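Leucine aminopeptidase (Legionella pneumophila, PDB 5GNE) probably removes N-terminal residues from peptides as a zinc-dependent aminopeptidase of the M28 family, with two zinc ions bound in its active site. Local coordinates at residues Asn57-Glu62 and Arg240-Ser245; Val248-Leu253 and Thr322-Lys327; Val262-Gln267 and Cys315-Asn320; Trp280-Tyr285 and Thr328-Ala333. All blocks are in the same frame, centred on the assembly; numbering follows the deposited sequence.

Contact 1 of 4, residues Asn57-Glu62 and Arg240-Ser245; sequences NYLNAE and RGLIGS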
loop_
_atom_site.group_PDB
_atom_site.type_symbol
_atom_site.label_atom_id
_atom_site.label_comp_id
_atom_site.label_asym_id
_atom_site.label_seq_id
_atom_site.Cartn_x
_atom_site.Cartn_y
_atom_site.Cartn_z
ATOM N N ASN A 57 7.326 -2.275 -12.895
ATOM C CA ASN A 57 6.956 -3.437 -12.123
ATOM C C ASN A 57 5.973 -4.283 -12.925
ATOM O O ASN A 57 5.565 -3.888 -13.996
ATOM C CB ASN A 57 6.358 -3.004 -10.786
ATOM C CG ASN A 57 6.312 -4.125 -9.791
ATOM O OD1 ASN A 57 7.084 -5.075 -9.887
ATOM N ND2 ASN A 57 5.412 -4.023 -8.824
ATOM N N TYR A 58 5.605 -5.446 -12.406
ATOM C CA TYR A 58 4.598 -6.275 -13.051
ATOM C C TYR A 58 3.372 -6.475 -12.169
ATOM O O TYR A 58 3.416 -6.276 -10.963
ATOM C CB TYR A 58 5.180 -7.636 -13.408
ATOM C CG TYR A 58 5.499 -8.500 -12.214
ATOM C CD1 TYR A 58 6.656 -8.290 -11.467
ATOM C CD2 TYR A 58 4.700 -9.563 -11.892
ATOM C CE1 TYR A 58 6.965 -9.091 -10.405
ATOM C CE2 TYR A 58 5.007 -10.390 -10.830
ATOM C CZ TYR A 58 6.132 -10.154 -10.096
ATOM O OH TYR A 58 6.419 -10.982 -9.036
ATOM N N LEU A 59 2.270 -6.862 -12.790
ATOM C CA LEU A 59 1.046 -7.107 -12.049
ATOM C C LEU A 59 0.733 -8.595 -12.094
ATOM O O LEU A 59 0.658 -9.172 -13.163
ATOM C CB LEU A 59 -0.099 -6.306 -12.656
ATOM C CG LEU A 59 -1.487 -6.411 -12.014
ATOM C CD1 LEU A 59 -1.508 -5.799 -10.600
ATOM C CD2 LEU A 59 -2.515 -5.758 -12.932
ATOM N N ASN A 60 0.572 -9.239 -10.952
ATOM C CA ASN A 60 0.126 -10.614 -11.005
ATOM C C ASN A 60 -1.370 -10.649 -11.235
ATOM O O ASN A 60 -2.119 -10.071 -10.475
ATOM C CB ASN A 60 0.481 -11.376 -9.737
ATOM C CG ASN A 60 0.267 -12.874 -9.897
ATOM O OD1 ASN A 60 -0.798 -13.310 -10.328
ATOM N ND2 ASN A 60 1.279 -13.660 -9.588
ATOM N N ALA A 61 -1.797 -11.360 -12.270
ATOM C CA ALA A 61 -3.206 -11.346 -12.672
ATOM C C ALA A 61 -4.072 -12.278 -11.850
ATOM O O ALA A 61 -5.298 -12.143 -11.872
ATOM C CB ALA A 61 -3.345 -11.705 -14.108
ATOM N N GLU A 62 -3.456 -13.218 -11.139
ATOM C CA GLU A 62 -4.234 -14.233 -10.430
ATOM C C GLU A 62 -5.422 -13.717 -9.608
ATOM O O GLU A 62 -6.476 -14.325 -9.632
ATOM C CB GLU A 62 -3.326 -15.085 -9.543
ATOM C CG GLU A 62 -4.036 -16.336 -9.064
ATOM C CD GLU A 62 -3.137 -17.262 -8.261
ATOM O OE1 GLU A 62 -3.166 -17.224 -7.009
ATOM O OE2 GLU A 62 -2.425 -18.065 -8.896
ATOM N N ARG A 240 5.717 -9.020 -4.888
ATOM C CA ARG A 240 5.431 -10.103 -5.849
ATOM C C ARG A 240 4.304 -9.697 -6.796
ATOM O O ARG A 240 3.257 -10.340 -6.849
ATOM C CB ARG A 240 5.051 -11.405 -5.101
ATOM C CG ARG A 240 5.958 -11.684 -3.887
ATOM C CD ARG A 240 7.385 -12.080 -4.313
ATOM N NE ARG A 240 8.212 -12.292 -3.138
ATOM C CZ ARG A 240 9.358 -12.970 -3.095
ATOM N NH1 ARG A 240 9.842 -13.571 -4.174
ATOM N NH2 ARG A 240 10.000 -13.074 -1.937
ATOM N N GLY A 241 4.504 -8.613 -7.531
ATOM C CA GLY A 241 3.496 -8.126 -8.455
ATOM C C GLY A 241 2.182 -7.716 -7.818
ATOM O O GLY A 241 1.103 -7.939 -8.378
ATOM N N LEU A 242 2.273 -7.153 -6.619
ATOM C CA LEU A 242 1.109 -6.586 -5.925
ATOM C C LEU A 242 0.032 -7.615 -5.614
ATOM O O LEU A 242 -1.135 -7.267 -5.447
ATOM C CB LEU A 242 0.485 -5.440 -6.740
ATOM C CG LEU A 242 1.445 -4.446 -7.403
ATOM C CD1 LEU A 242 0.664 -3.317 -8.083
ATOM C CD2 LEU A 242 2.453 -3.919 -6.425
ATOM N N ILE A 243 0.412 -8.878 -5.499
ATOM C CA ILE A 243 -0.612 -9.918 -5.399
ATOM C C ILE A 243 -1.382 -9.893 -4.064
ATOM O O ILE A 243 -2.574 -10.212 -4.052
ATOM C CB ILE A 243 -0.023 -11.335 -5.666
ATOM C CG1 ILE A 243 -1.163 -12.357 -5.833
ATOM C CG2 ILE A 243 0.939 -11.736 -4.575
ATOM C CD1 ILE A 243 -0.724 -13.799 -6.105
ATOM N N GLY A 244 -0.743 -9.485 -2.959
ATOM C CA GLY A 244 -1.460 -9.417 -1.689
ATOM C C GLY A 244 -2.686 -8.510 -1.724
ATOM O O GLY A 244 -3.822 -8.974 -1.439
ATOM N N SER A 245 -2.496 -7.243 -2.107
ATOM C CA SER A 245 -3.608 -6.303 -2.224
ATOM C C SER A 245 -4.609 -6.728 -3.309
ATOM O O SER A 245 -5.782 -6.371 -3.243
ATOM C CB SER A 245 -3.117 -4.882 -2.534
ATOM O OG SER A 245 -2.185 -4.873 -3.593
#

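Contact 2 of 4, residues Val248-Leu253 and Thr322-Lys327; sequences VVQDFL and TNEGFK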
loop_
_atom_site.group_PDB
_atom_site.type_symbol
_atom_site.label_atom_id
_atom_site.label_comp_id
_atom_site.label_asym_id
_atom_site.label_seq_id
_atom_site.Cartn_x
_atom_site.Cartn_y
_atom_site.Cartn_z
ATOM N N VAL A 248 -6.818 -8.842 -1.389
ATOM C CA VAL A 248 -7.588 -8.007 -0.474
ATOM C C VAL A 248 -8.716 -7.245 -1.206
ATOM O O VAL A 248 -9.847 -7.163 -0.704
ATOM C CB VAL A 248 -6.691 -7.025 0.291
ATOM C CG1 VAL A 248 -7.538 -6.064 1.097
ATOM C CG2 VAL A 248 -5.755 -7.785 1.213
ATOM N N VAL A 249 -8.417 -6.653 -2.354
ATOM C CA VAL A 249 -9.439 -5.911 -3.080
ATOM C C VAL A 249 -10.569 -6.841 -3.536
ATOM O O VAL A 249 -11.766 -6.514 -3.421
ATOM C CB VAL A 249 -8.854 -5.164 -4.297
ATOM C CG1 VAL A 249 -9.961 -4.474 -5.031
ATOM C CG2 VAL A 249 -7.856 -4.124 -3.807
ATOM N N GLN A 250 -10.189 -8.018 -4.010
ATOM C CA GLN A 250 -11.162 -9.037 -4.361
ATOM C C GLN A 250 -12.015 -9.407 -3.130
ATOM O O GLN A 250 -13.234 -9.589 -3.252
ATOM C CB GLN A 250 -10.459 -10.268 -4.950
ATOM C CG GLN A 250 -9.774 -9.963 -6.281
ATOM C CD GLN A 250 -10.744 -9.464 -7.356
ATOM O OE1 GLN A 250 -11.743 -10.122 -7.664
ATOM N NE2 GLN A 250 -10.447 -8.300 -7.934
ATOM N N ASP A 251 -11.391 -9.502 -1.959
ATOM C CA ASP A 251 -12.139 -9.829 -0.743
ATOM C C ASP A 251 -13.151 -8.730 -0.389
ATOM O O ASP A 251 -14.293 -9.028 -0.009
ATOM C CB ASP A 251 -11.180 -10.060 0.424
ATOM C CG ASP A 251 -11.882 -10.587 1.663
ATOM O OD1 ASP A 251 -12.207 -11.796 1.666
ATOM O OD2 ASP A 251 -12.073 -9.829 2.645
ATOM N N PHE A 252 -12.770 -7.467 -0.585
ATOM C CA PHE A 252 -13.698 -6.358 -0.391
ATOM C C PHE A 252 -14.851 -6.411 -1.416
ATOM O O PHE A 252 -15.991 -6.035 -1.130
ATOM C CB PHE A 252 -12.969 -5.020 -0.542
ATOM C CG PHE A 252 -12.393 -4.488 0.743
ATOM C CD1 PHE A 252 -11.286 -5.096 1.320
ATOM C CD2 PHE A 252 -12.965 -3.393 1.379
ATOM C CE1 PHE A 252 -10.752 -4.611 2.509
ATOM C CE2 PHE A 252 -12.439 -2.911 2.576
ATOM C CZ PHE A 252 -11.329 -3.526 3.140
ATOM N N LEU A 253 -14.536 -6.850 -2.630
ATOM C CA LEU A 253 -15.533 -6.911 -3.684
ATOM C C LEU A 253 -16.536 -8.021 -3.402
ATOM O O LEU A 253 -17.746 -7.822 -3.520
ATOM C CB LEU A 253 -14.866 -7.124 -5.044
ATOM C CG LEU A 253 -14.231 -5.880 -5.680
ATOM C CD1 LEU A 253 -13.505 -6.225 -6.977
ATOM C CD2 LEU A 253 -15.297 -4.827 -5.932
ATOM N N THR A 322 -7.574 1.100 -7.805
ATOM C CA THR A 322 -8.096 1.884 -8.901
ATOM C C THR A 322 -8.524 0.964 -10.055
ATOM O O THR A 322 -9.488 1.262 -10.735
ATOM C CB THR A 322 -7.130 2.978 -9.392
ATOM O OG1 THR A 322 -6.344 2.520 -10.493
ATOM C CG2 THR A 322 -6.245 3.415 -8.289
ATOM N N ASN A 323 -7.832 -0.152 -10.264
ATOM C CA ASN A 323 -8.274 -1.099 -11.294
ATOM C C ASN A 323 -9.680 -1.615 -11.066
ATOM O O ASN A 323 -10.335 -2.017 -12.019
ATOM C CB ASN A 323 -7.344 -2.312 -11.375
ATOM C CG ASN A 323 -6.104 -2.023 -12.161
ATOM O OD1 ASN A 323 -6.060 -1.043 -12.854
ATOM N ND2 ASN A 323 -5.097 -2.873 -12.059
ATOM N N GLU A 324 -10.160 -1.565 -9.827
ATOM C CA GLU A 324 -11.485 -2.095 -9.521
ATOM C C GLU A 324 -12.494 -1.004 -9.231
ATOM O O GLU A 324 -13.542 -1.260 -8.627
ATOM C CB GLU A 324 -11.420 -3.059 -8.326
ATOM C CG GLU A 324 -10.658 -4.331 -8.608
ATOM C CD GLU A 324 -11.397 -5.294 -9.550
ATOM O OE1 GLU A 324 -12.430 -4.920 -10.137
ATOM O OE2 GLU A 324 -10.943 -6.450 -9.684
ATOM N N GLY A 325 -12.185 0.212 -9.673
ATOM C CA GLY A 325 -13.106 1.330 -9.544
ATOM C C GLY A 325 -13.113 2.053 -8.208
ATOM O O GLY A 325 -13.992 2.858 -7.959
ATOM N N PHE A 326 -12.144 1.785 -7.340
ATOM C CA PHE A 326 -12.084 2.516 -6.084
ATOM C C PHE A 326 -11.220 3.753 -6.156
ATOM O O PHE A 326 -10.225 3.764 -6.867
ATOM C CB PHE A 326 -11.568 1.625 -4.979
ATOM C CG PHE A 326 -12.420 0.421 -4.730
ATOM C CD1 PHE A 326 -13.522 0.497 -3.914
ATOM C CD2 PHE A 326 -12.078 -0.794 -5.268
ATOM C CE1 PHE A 326 -14.273 -0.618 -3.647
ATOM C CE2 PHE A 326 -12.825 -1.919 -5.006
ATOM C CZ PHE A 326 -13.934 -1.830 -4.194
ATOM N N LYS A 327 -11.617 4.801 -5.436
ATOM C CA LYS A 327 -10.860 6.055 -5.398
ATOM C C LYS A 327 -9.657 5.970 -4.479
ATOM O O LYS A 327 -9.729 5.521 -3.351
ATOM C CB LYS A 327 -11.757 7.212 -4.988
ATOM C CG LYS A 327 -12.792 7.555 -6.060
ATOM C CD LYS A 327 -13.731 8.639 -5.581
ATOM C CE LYS A 327 -14.675 9.094 -6.661
ATOM N NZ LYS A 327 -15.310 10.368 -6.246
#

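Contact 3 of 4, residues Val262-Gln267 and Cys315-Asn320; sequences VMQLDQ and CSDHVN. With ZN (zinc ion), chain D.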
loop_
_atom_site.group_PDB
_atom_site.type_symbol
_atom_site.label_atom_id
_atom_site.label_comp_id
_atom_site.label_asym_id
_atom_site.label_seq_id
_atom_site.Cartn_x
_atom_site.Cartn_y
_atom_site.Cartn_z
ATOM N N VAL A 262 -9.341 5.475 -0.462
ATOM C CA VAL A 262 -8.208 4.629 -0.154
ATOM C C VAL A 262 -6.905 5.449 -0.175
ATOM O O VAL A 262 -6.610 6.178 -1.140
ATOM C CB VAL A 262 -8.115 3.441 -1.156
ATOM C CG1 VAL A 262 -6.917 2.535 -0.804
ATOM C CG2 VAL A 262 -9.410 2.631 -1.157
ATOM N N MET A 263 -6.146 5.331 0.913
ATOM C CA MET A 263 -4.797 5.889 1.037
ATOM C C MET A 263 -3.756 4.793 1.052
ATOM O O MET A 263 -3.882 3.825 1.788
ATOM C CB MET A 263 -4.645 6.684 2.310
ATOM C CG MET A 263 -3.213 7.301 2.529
ATOM S SD MET A 263 -3.148 8.375 3.920
ATOM C CE MET A 263 -3.677 9.820 3.148
ATOM N N GLN A 264 -2.732 4.955 0.217
ATOM C CA GLN A 264 -1.611 4.025 0.187
ATOM C C GLN A 264 -0.382 4.676 0.738
ATOM O O GLN A 264 0.021 5.774 0.304
ATOM C CB GLN A 264 -1.344 3.529 -1.227
ATOM C CG GLN A 264 -0.100 2.695 -1.378
ATOM C CD GLN A 264 -0.172 1.313 -0.771
ATOM O OE1 GLN A 264 -1.166 0.930 -0.152
ATOM N NE2 GLN A 264 0.916 0.538 -0.951
ATOM N N LEU A 265 0.225 3.987 1.690
ATOM C CA LEU A 265 1.449 4.433 2.313
ATOM C C LEU A 265 2.565 3.492 1.925
ATOM O O LEU A 265 2.731 2.437 2.528
ATOM C CB LEU A 265 1.272 4.470 3.826
ATOM C CG LEU A 265 0.235 5.506 4.292
ATOM C CD1 LEU A 265 -0.181 5.253 5.727
ATOM C CD2 LEU A 265 0.806 6.936 4.150
ATOM N N ASP A 266 3.339 3.875 0.924
ATOM C CA ASP A 266 4.479 3.093 0.515
ATOM C C ASP A 266 5.704 4.028 0.469
ATOM O O ASP A 266 5.810 4.886 -0.408
ATOM C CB ASP A 266 4.153 2.437 -0.825
ATOM C CG ASP A 266 5.074 1.311 -1.174
ATOM O OD1 ASP A 266 6.045 1.064 -0.428
ATOM O OD2 ASP A 266 4.791 0.642 -2.190
ATOM N N GLN A 267 6.654 3.786 1.374
ATOM C CA GLN A 267 7.805 4.679 1.632
ATOM C C GLN A 267 7.386 6.043 2.148
ATOM O O GLN A 267 7.143 6.973 1.374
ATOM C CB GLN A 267 8.674 4.843 0.403
ATOM C CG GLN A 267 9.322 3.555 0.026
ATOM C CD GLN A 267 9.806 3.570 -1.389
ATOM O OE1 GLN A 267 10.629 4.403 -1.761
ATOM N NE2 GLN A 267 9.304 2.650 -2.191
ATOM N N CYS A 315 2.836 0.209 -9.923
ATOM C CA CYS A 315 3.677 0.914 -8.996
ATOM C C CYS A 315 3.546 0.417 -7.558
ATOM O O CYS A 315 4.549 0.131 -6.881
ATOM C CB CYS A 315 3.317 2.381 -9.084
ATOM S SG CYS A 315 4.215 3.424 -7.779
ATOM N N SER A 316 2.308 0.298 -7.088
ATOM C CA SER A 316 2.105 -0.095 -5.711
ATOM C C SER A 316 0.659 -0.493 -5.503
ATOM O O SER A 316 -0.135 -0.442 -6.448
ATOM C CB SER A 316 2.502 1.046 -4.772
ATOM O OG SER A 316 2.586 0.584 -3.437
ATOM N N ASP A 317 0.297 -0.847 -4.271
ATOM C CA ASP A 317 -0.983 -1.518 -4.039
ATOM C C ASP A 317 -2.203 -0.697 -4.454
ATOM O O ASP A 317 -3.246 -1.267 -4.763
ATOM C CB ASP A 317 -1.091 -1.928 -2.571
ATOM C CG ASP A 317 0.022 -2.887 -2.173
ATOM O OD1 ASP A 317 0.054 -3.986 -2.755
ATOM O OD2 ASP A 317 0.864 -2.548 -1.293
ATOM N N HIS A 318 -2.071 0.632 -4.451
ATOM C CA HIS A 318 -3.155 1.509 -4.871
ATOM C C HIS A 318 -3.704 1.106 -6.241
ATOM O O HIS A 318 -4.910 1.188 -6.476
ATOM C CB HIS A 318 -2.698 2.972 -4.878
ATOM C CG HIS A 318 -1.633 3.271 -5.878
ATOM N ND1 HIS A 318 -0.364 2.736 -5.796
ATOM C CD2 HIS A 318 -1.646 4.040 -6.993
ATOM C CE1 HIS A 318 0.362 3.162 -6.816
ATOM N NE2 HIS A 318 -0.393 3.955 -7.556
ATOM N N VAL A 319 -2.819 0.604 -7.093
ATOM C CA VAL A 319 -3.161 0.133 -8.440
ATOM C C VAL A 319 -4.272 -0.915 -8.434
ATOM O O VAL A 319 -5.157 -0.887 -9.290
ATOM C CB VAL A 319 -1.889 -0.400 -9.151
ATOM C CG1 VAL A 319 -2.216 -1.258 -10.355
ATOM C CG2 VAL A 319 -1.014 0.787 -9.565
ATOM N N ASN A 320 -4.234 -1.851 -7.502
ATOM C CA ASN A 320 -5.316 -2.831 -7.419
ATOM C C ASN A 320 -6.668 -2.197 -7.058
ATOM O O ASN A 320 -7.721 -2.595 -7.578
ATOM C CB ASN A 320 -4.945 -3.935 -6.457
ATOM C CG ASN A 320 -3.937 -4.901 -7.062
ATOM O OD1 ASN A 320 -4.088 -5.321 -8.205
ATOM N ND2 ASN A 320 -2.881 -5.223 -6.314
HETATM ZN ZN ZN D . 6.926 -0.407 -1.433
#

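Contact 4 of 4, residues Trp280-Tyr285 and Thr328-Ala333; sequences WLLKDY and TTYPSA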
loop_
_atom_site.group_PDB
_atom_site.type_symbol
_atom_site.label_atom_id
_atom_site.label_comp_id
_atom_site.label_asym_id
_atom_site.label_seq_id
_atom_site.Cartn_x
_atom_site.Cartn_y
_atom_site.Cartn_z
ATOM N N TRP A 280 5.321 14.394 -1.608
ATOM C CA TRP A 280 4.940 14.279 -3.013
ATOM C C TRP A 280 3.694 13.409 -3.195
ATOM O O TRP A 280 3.588 12.326 -2.623
ATOM C CB TRP A 280 6.112 13.701 -3.824
ATOM C CG TRP A 280 7.235 14.678 -4.045
ATOM C CD1 TRP A 280 7.341 15.577 -5.051
ATOM C CD2 TRP A 280 8.380 14.883 -3.195
ATOM N NE1 TRP A 280 8.501 16.313 -4.910
ATOM C CE2 TRP A 280 9.143 15.916 -3.770
ATOM C CE3 TRP A 280 8.826 14.294 -2.010
ATOM C CZ2 TRP A 280 10.346 16.361 -3.208
ATOM C CZ3 TRP A 280 10.018 14.746 -1.445
ATOM C CH2 TRP A 280 10.762 15.765 -2.047
ATOM N N LEU A 281 2.764 13.896 -4.010
ATOM C CA LEU A 281 1.563 13.158 -4.358
ATOM C C LEU A 281 1.736 12.575 -5.738
ATOM O O LEU A 281 2.335 13.221 -6.608
ATOM C CB LEU A 281 0.338 14.072 -4.335
ATOM C CG LEU A 281 0.050 14.738 -2.990
ATOM C CD1 LEU A 281 -1.167 15.636 -3.085
ATOM C CD2 LEU A 281 -0.136 13.681 -1.902
ATOM N N LEU A 282 1.175 11.385 -5.959
ATOM C CA LEU A 282 1.311 10.720 -7.248
ATOM C C LEU A 282 0.183 11.158 -8.127
ATOM O O LEU A 282 -0.914 11.374 -7.632
ATOM C CB LEU A 282 1.295 9.213 -7.092
ATOM C CG LEU A 282 2.693 8.656 -6.845
ATOM C CD1 LEU A 282 3.098 8.750 -5.376
ATOM C CD2 LEU A 282 2.791 7.242 -7.366
ATOM N N LYS A 283 0.441 11.356 -9.418
ATOM C CA LYS A 283 -0.658 11.806 -10.260
ATOM C C LYS A 283 -1.194 10.765 -11.246
ATOM O O LYS A 283 -2.205 11.017 -11.897
ATOM C CB LYS A 283 -0.301 13.080 -11.031
ATOM C CG LYS A 283 1.143 13.504 -11.084
ATOM C CD LYS A 283 1.208 14.801 -11.909
ATOM C CE LYS A 283 2.590 15.424 -11.968
ATOM N NZ LYS A 283 2.654 16.470 -13.035
ATOM N N ASP A 284 -0.538 9.621 -11.396
ATOM C CA ASP A 284 -1.150 8.582 -12.223
ATOM C C ASP A 284 -1.714 7.418 -11.389
ATOM O O ASP A 284 -1.218 7.082 -10.316
ATOM C CB ASP A 284 -0.175 8.102 -13.321
ATOM C CG ASP A 284 1.222 7.818 -12.806
ATOM O OD1 ASP A 284 1.363 7.015 -11.868
ATOM O OD2 ASP A 284 2.185 8.403 -13.365
ATOM N N TYR A 285 -2.769 6.809 -11.907
ATOM C CA TYR A 285 -3.356 5.649 -11.277
ATOM C C TYR A 285 -3.910 5.962 -9.889
ATOM O O TYR A 285 -3.970 5.095 -9.029
ATOM C CB TYR A 285 -2.340 4.506 -11.217
ATOM C CG TYR A 285 -2.460 3.577 -12.399
ATOM C CD1 TYR A 285 -3.339 2.493 -12.361
ATOM C CD2 TYR A 285 -1.726 3.784 -13.551
ATOM C CE1 TYR A 285 -3.474 1.638 -13.439
ATOM C CE2 TYR A 285 -1.856 2.938 -14.636
ATOM C CZ TYR A 285 -2.730 1.868 -14.572
ATOM O OH TYR A 285 -2.861 1.024 -15.646
ATOM N N THR A 328 -8.555 6.491 -4.963
ATOM C CA THR A 328 -7.252 6.191 -4.442
ATOM C C THR A 328 -6.389 7.429 -4.347
ATOM O O THR A 328 -6.419 8.268 -5.224
ATOM C CB THR A 328 -6.619 5.130 -5.359
ATOM O OG1 THR A 328 -6.872 3.820 -4.823
ATOM C CG2 THR A 328 -5.165 5.319 -5.548
ATOM N N THR A 329 -5.638 7.557 -3.262
ATOM C CA THR A 329 -4.603 8.586 -3.181
ATOM C C THR A 329 -3.318 8.008 -2.577
ATOM O O THR A 329 -3.369 7.099 -1.742
ATOM C CB THR A 329 -5.070 9.800 -2.356
ATOM O OG1 THR A 329 -4.040 10.793 -2.366
ATOM C CG2 THR A 329 -5.335 9.420 -0.916
ATOM N N TYR A 330 -2.171 8.522 -3.002
ATOM C CA TYR A 330 -0.876 7.955 -2.614
ATOM C C TYR A 330 0.176 9.036 -2.311
ATOM O O TYR A 330 0.857 9.515 -3.213
ATOM C CB TYR A 330 -0.398 6.985 -3.721
ATOM C CG TYR A 330 0.958 6.299 -3.542
ATOM C CD1 TYR A 330 1.643 6.289 -2.322
ATOM C CD2 TYR A 330 1.547 5.650 -4.611
ATOM C CE1 TYR A 330 2.887 5.671 -2.203
ATOM C CE2 TYR A 330 2.777 5.028 -4.500
ATOM C CZ TYR A 330 3.439 5.047 -3.303
ATOM O OH TYR A 330 4.652 4.403 -3.221
ATOM N N PRO A 331 0.291 9.453 -1.038
ATOM C CA PRO A 331 1.387 10.370 -0.669
ATOM C C PRO A 331 2.727 9.623 -0.546
ATOM O O PRO A 331 2.775 8.530 0.033
ATOM C CB PRO A 331 0.931 10.932 0.684
ATOM C CG PRO A 331 0.109 9.816 1.286
ATOM C CD PRO A 331 -0.589 9.143 0.110
ATOM N N SER A 332 3.803 10.208 -1.064
ATOM C CA SER A 332 5.106 9.549 -1.036
ATOM C C SER A 332 6.274 10.418 -0.503
ATOM O O SER A 332 6.332 11.626 -0.722
ATOM C CB SER A 332 5.420 9.056 -2.440
ATOM O OG SER A 332 6.610 8.311 -2.451
ATOM N N ALA A 333 7.215 9.762 0.174
ATOM C CA ALA A 333 8.407 10.392 0.739
ATOM C C ALA A 333 9.333 11.063 -0.284
ATOM O O ALA A 333 9.964 12.068 0.028
ATOM C CB ALA A 333 9.202 9.357 1.553
HETATM O O HOH W 1 -2.240 10.600 -4.929
#

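Contact 1 of 4, residues Asn57-Glu62 and Arg240-Ser245
Asn57 opens the contact by setting ND2 3.8 Å from Leu242 CD2; the same nitrogen donates to Ala314 O. In Tyr58, CG lies between the backbone N and the carbonyl carbon (chi1 69°), and the ring lies over Gly241 CA, 3.8 Å from its centroid and 18° off the normal, a CH-pi contact displaced toward the rim. Gly241 CA also meets Tyr58 O at 3.1 Å as a CA-H...O contact. The Tyr58 ring, near CE2, and Asn60 N occupy the place a CB on Gly241 would take. Leu59 points its CB away, yet CD1 returns to meet Leu242 CD1 at 4.1 Å, the side chains crossing at about a right angle. Asn60 N donates to Gly241 O at 2.9 Å in a nearly straight bond (179°) on a lone pair. The Asn60 side chain runs beside that of Ile243, while its OD1 accepts from Glu62 N at 2.8 Å, a capping bond ahead of helix 62-65. Gly241, with positive phi, lies in the type I' turn from Arg240 to Ile243 that leads into helix 243-254. Strand 59-60 pairs with strand 8-13, so the contact joins the small antiparallel sheet to this helix, with helix 318-323 packed against Leu59 and Leu242.

Contact 2 of 4, residues Val248-Leu253 and Thr322-Lys327
Val249 and Leu253, one turn apart on helix 243-254, meet Glu324 and Phe326 on the chain leaving helix 318-323. The packed part is made by aliphatic groups against the Glu324 chain and the Phe326 ring. Val249 CG1, anti to its backbone N, touches both partners, lying 3.6 Å from Glu324 CG and 3.8 Å from Phe326 CE2. Leu253 likewise divides its branches: CD1 rests 3.5 Å from Glu324 CD, and CD2 approaches Phe326 CZ at 3.7 Å. Each of the two runs antiparallel to the Phe326 side chain, meeting its outer atoms CE2 and CZ.

The more exposed side is carried by a single bent hydrogen bond. Gln250 points its CB away, but the bend at chi2 (-60°) turns CD back toward the other segment, and NE2 beyond it reaches Glu324 OE2, 2.6 Å away. The N-H...acceptor angle is 132°; the oxygen lies in the amide plane, whereas the nitrogen approaches from 40° above the carboxylate plane. Gln250, Leu253, Glu324 and Phe326 are all partly exposed, and Val249 is the buried member of the contact, consistent with a surface junction.

Gly325, with positive phi, is the C-prime residue of the Schellman motif that ends helix 318-323, and the chain then turns toward strand 328-332. Trp321 of that helix meets both Phe326 and Phe252 edge-to-face, while helix 62-65 flanks Gln250 and Glu324.

Contact 3 of 4, residues Val262-Gln267 and Cys315-Asn320
Gln264 and Asp266, at and just beyond the end region of strand 259-264 in the central mixed sheet of the M28 peptidase fold, reach across to Ser316 and Asp317 ahead of helix 318-323, at the di-zinc site. Metal coordination comes first: Asp266 binds one zinc ion through both carboxylate oxygens, with OD1 at 2.0 Å and OD2 at 2.5 Å. His191 and Asp204 complete the protein ligands of this ion, and Asp204 also binds the second zinc ion.

Hydrogen bonds form the second shell. Ser316 OG, anti to its backbone N (chi1 -167°), donates to Asp266 OD2 and accepts from Gln264 NE2 at 3.0 Å. That amide nitrogen also meets Asp317 OD2 at 3.1 Å. Both amide bonds are bent, at 137° and 139°, and both acceptors are tilted from the amide plane. The other Asp317 oxygen, OD1, accepts from Ser245 OG, so both carboxylate oxygens have partners.

Packing is modest: Gln264 CB rests 3.9 Å from His318 CB, and the imidazole meets the Tyr330 ring. The relay from Gln264 through Ser316 probably helps orient the metal ligand, its last bond running 2.5 Å from Ser316 OG to the anti lone pair of Asp266 OD2.

Contact 4 of 4, residues Trp280-Tyr285 and Thr328-Ala333
Trp280 and Ser332 form the antiparallel hydrogen-bonded pair that joins strand 279-282 to strand 328-332 in the mixed sheet of the M28 fold. Ser332 N donates to Trp280 O at 2.6 Å, nearly along the C=O axis, and Trp280 N returns a bond to Ser332 O at 3.1 Å, both with N-H...acceptor angles of 161°. Leu281 and Pro331 make the adjoining non-hydrogen-bonded pair. The next link, Leu282 N to Tyr330 O, is weak at 3.3 Å. Beyond it direct pairing gives way to a water, which donates to Leu282 O and accepts from Tyr330 N at 2.8 Å, bridging the separating strands.

Side chains fill both sheet faces. Leu281 CD2 packs on Pro331 CB, on the face where Leu281 also touches helix 288-302. The Trp280 indole presents its edge to the other strand, with Ser332 O in its plane and CZ3 3.1 Å from Ala333 O.

Leu282 supplies the main apolar contact. Tyr330 CG lies anti to the backbone N (chi1 179°), and Tyr330 OH is hydrogen-bonded to Asp266 O beside the zinc site. Leu282 CD1 sits over one face of the ring in a CH-pi contact, offset toward the rim, 3.8 Å from the centroid and 20° off the normal. Separately, Leu282 CD2 lies 3.4 Å from Tyr330 CD2.

Overall arrangement
Contact 3 holds the zinc ligand Asp266, and the other contacts adjoin it. Contacts 3 and 4 have centres about 8 Å apart and share the sheet: Val262 O lies 2.7 Å from Thr329 N, a probable hydrogen bond between neighbouring strands. Contact 1 packs on contact 3 where Leu242 CD1 lies 3.4 Å from Ser316 O. The side chains of Asn57 in contact 1 and Tyr330 in contact 4 come within about 7 Å and 6 Å of a bound zinc ion. Contact 2 is more remote, the Val249 side chain lying about 12 Å from that of the zinc ligand His191; helix 243-254 links it to contact 1 and helix 318-323 to contact 3. Contacts 1 and 4 do not touch.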